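Local coordinates for protein cytochrome B5-HOST origin (Ostreococcus tauri virus 2, PDB 4B8N) that binds a single haem b group and probably carries electrons, as a virus-encoded member of the cytochrome b5 family, at residues M69-P72 and P73-K77. Sequence-based numbering, arbitrary orientation.
Sequences MLHP and PNVLK. With HEM (protoporphyrin IX containing Fe), chain E.
V75 meets both H71 and P72 round a short turn, and its two methyls divide the work. CG2 lies 3.7 Å from P72 CD, where the two side chains cross at a slant, and also approaches H71 CB. CG1, anti to the backbone N (chi1 161°), is directed at the porphyrin and stops 3.5 Å from the meso carbon CHB of the haem. H71 stands beside this valine with its ring end-on to the metal, NE2 binding the haem iron at 2.0 Å; H48 supplies the second axial ligand. The bond from ND1 to F67 O limits how the imidazole can rotate, and its ring stacks with that of F67. One backbone bond closes the turn: V75 N donates to P72 O (3.2 Å, nearly straight at 167°), from above the carbonyl plane. A water donates to the same oxygen and accepts from L76 N at 3.0 Å, joining the turn to helix 75-79. L76 CD2 lies 3.8 Å from the vinyl carbon CBB of the haem. H71, just after helix 64-70, and V75, closing the type I beta turn P72-V75, thus lie side by side against the haem, as in the bis-histidine pocket of the cytochrome b5 fold.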
loop_
_atom_site.group_PDB
_atom_site.type_symbol
_atom_site.label_atom_id
_atom_site.label_comp_id
_atom_site.label_asym_id
_atom_site.label_seq_id
_atom_site.Cartn_x
_atom_site.Cartn_y
_atom_site.Cartn_z
ATOM N N MET A 69 -4.272 -7.920 -10.803
ATOM C CA MET A 69 -4.405 -7.999 -12.257
ATOM C C MET A 69 -3.225 -7.407 -13.036
ATOM O O MET A 69 -3.047 -7.739 -14.216
ATOM C CB MET A 69 -5.750 -7.439 -12.740
ATOM C CG MET A 69 -5.807 -5.932 -12.874
ATOM S SD MET A 69 -7.213 -5.348 -13.838
ATOM C CE MET A 69 -6.588 -3.743 -14.327
ATOM N N LEU A 70 -2.428 -6.550 -12.388
ATOM C CA LEU A 70 -1.307 -5.852 -13.060
ATOM C C LEU A 70 0.096 -6.402 -12.773
ATOM O O LEU A 70 1.055 -6.037 -13.464
ATOM C CB LEU A 70 -1.321 -4.348 -12.743
ATOM C CG LEU A 70 -2.462 -3.494 -13.299
ATOM C CD1 LEU A 70 -2.609 -2.213 -12.495
ATOM C CD2 LEU A 70 -2.230 -3.179 -14.760
ATOM N N HIS A 71 0.217 -7.252 -11.754
ATOM C CA HIS A 71 1.526 -7.764 -11.319
ATOM C C HIS A 71 1.546 -9.262 -11.200
ATOM O O HIS A 71 0.542 -9.858 -10.795
ATOM C CB HIS A 71 1.932 -7.166 -9.970
ATOM C CG HIS A 71 1.808 -5.664 -9.897
ATOM N ND1 HIS A 71 0.620 -5.046 -9.741
ATOM C CD2 HIS A 71 2.777 -4.657 -9.943
ATOM C CE1 HIS A 71 0.807 -3.715 -9.698
ATOM N NE2 HIS A 71 2.129 -3.471 -9.821
ATOM N N PRO A 72 2.695 -9.889 -11.538
ATOM C CA PRO A 72 2.954 -11.307 -11.271
ATOM C C PRO A 72 2.994 -11.632 -9.778
ATOM O O PRO A 72 3.373 -10.775 -8.970
ATOM C CB PRO A 72 4.344 -11.532 -11.881
ATOM C CG PRO A 72 4.475 -10.484 -12.926
ATOM C CD PRO A 72 3.755 -9.291 -12.374
ATOM N N PRO A 73 2.653 -12.882 -9.407
ATOM C CA PRO A 73 2.572 -13.267 -7.995
ATOM C C PRO A 73 3.882 -13.093 -7.216
ATOM O O PRO A 73 3.851 -13.045 -5.994
ATOM C CB PRO A 73 2.189 -14.749 -8.063
ATOM C CG PRO A 73 2.768 -15.208 -9.355
ATOM C CD PRO A 73 2.507 -14.055 -10.289
ATOM N N ASN A 74 5.010 -12.972 -7.911
ATOM C CA ASN A 74 6.325 -12.875 -7.265
ATOM C C ASN A 74 6.826 -11.461 -6.921
ATOM O O ASN A 74 7.880 -11.306 -6.306
ATOM C CB ASN A 74 7.364 -13.602 -8.115
ATOM C CG ASN A 74 7.291 -13.201 -9.574
ATOM O OD1 ASN A 74 7.697 -12.100 -9.953
ATOM N ND2 ASN A 74 6.750 -14.085 -10.398
ATOM N N VAL A 75 6.054 -10.443 -7.295
ATOM C CA VAL A 75 6.441 -9.032 -7.135
ATOM C C VAL A 75 6.545 -8.548 -5.670
ATOM O O VAL A 75 7.517 -7.893 -5.300
ATOM C CB VAL A 75 5.482 -8.129 -7.957
ATOM C CG1 VAL A 75 5.520 -6.689 -7.490
ATOM C CG2 VAL A 75 5.821 -8.211 -9.442
ATOM N N LEU A 76 5.537 -8.843 -4.852
ATOM C CA LEU A 76 5.515 -8.378 -3.446
ATOM C C LEU A 76 6.764 -8.788 -2.654
ATOM O O LEU A 76 7.371 -7.979 -1.950
ATOM C CB LEU A 76 4.270 -8.904 -2.731
ATOM C CG LEU A 76 2.994 -8.060 -2.726
ATOM C CD1 LEU A 76 1.905 -8.803 -1.971
ATOM C CD2 LEU A 76 3.223 -6.677 -2.124
ATOM N N LYS A 77 7.139 -10.051 -2.794
ATOM C CA LYS A 77 8.289 -10.611 -2.107
ATOM C C LYS A 77 9.632 -10.131 -2.641
ATOM O O LYS A 77 10.644 -10.247 -1.940
ATOM C CB LYS A 77 8.217 -12.142 -2.126
ATOM C CG LYS A 77 8.379 -12.798 -3.491
ATOM C CD LYS A 77 8.376 -14.310 -3.346
ATOM C CE LYS A 77 8.476 -15.006 -4.696
ATOM N NZ LYS A 77 8.436 -16.488 -4.569
HETATM C CHA HEM E . 4.113 -1.999 -12.947
HETATM C CHB HEM E . 5.816 -3.302 -8.421
HETATM C CHC HEM E . 1.836 -1.525 -6.363
HETATM C CHD HEM E . 0.225 -0.200 -10.821
HETATM C C1A HEM E . 4.881 -2.543 -11.855
HETATM C C2A HEM E . 6.152 -3.228 -12.100
HETATM C C3A HEM E . 6.633 -3.614 -10.779
HETATM C C4A HEM E . 5.657 -3.086 -9.824
HETATM C CMA HEM E . 7.906 -4.336 -10.468
HETATM C CAA HEM E . 6.834 -3.514 -13.424
HETATM C CBA HEM E . 6.581 -4.974 -13.813
HETATM C CGA HEM E . 5.126 -5.100 -14.198
HETATM O O1A HEM E . 4.711 -4.572 -15.280
HETATM O O2A HEM E . 4.390 -5.717 -13.397
HETATM C C1B HEM E . 4.841 -2.925 -7.438
HETATM C C2B HEM E . 5.058 -3.241 -6.017
HETATM C C3B HEM E . 3.845 -2.697 -5.438
HETATM C C4B HEM E . 3.112 -2.141 -6.574
HETATM C CMB HEM E . 6.222 -3.929 -5.372
HETATM C CAB HEM E . 3.466 -2.659 -4.003
HETATM C CBB HEM E . 2.386 -3.261 -3.595
HETATM C C1C HEM E . 0.961 -1.062 -7.387
HETATM C C2C HEM E . -0.360 -0.456 -7.087
HETATM C C3C HEM E . -0.796 -0.074 -8.412
HETATM C C4C HEM E . 0.262 -0.424 -9.396
HETATM C CMC HEM E . -1.034 -0.286 -5.741
HETATM C CAC HEM E . -2.083 0.563 -8.724
HETATM C CBC HEM E . -3.021 -0.239 -9.168
HETATM C C1D HEM E . 1.184 -0.532 -11.825
HETATM C C2D HEM E . 0.921 -0.223 -13.241
HETATM C C3D HEM E . 2.102 -0.777 -13.884
HETATM C C4D HEM E . 2.882 -1.309 -12.747
HETATM C CMD HEM E . -0.260 0.478 -13.896
HETATM C CAD HEM E . 2.469 -0.803 -15.342
HETATM C CBD HEM E . 2.190 -2.177 -15.956
HETATM C CGD HEM E . 2.756 -2.306 -17.369
HETATM O O1D HEM E . 3.092 -1.283 -18.016
HETATM O O2D HEM E . 2.865 -3.454 -17.852
HETATM N NA HEM E . 4.479 -2.583 -10.456
HETATM N NB HEM E . 3.688 -2.318 -7.763
HETATM N NC HEM E . 1.282 -1.141 -8.762
HETATM N ND HEM E . 2.333 -1.199 -11.534
HETATM FE FE HEM E . 2.997 -1.630 -9.598
HETATM O O HOH W 1 3.146 -10.239 -6.104
#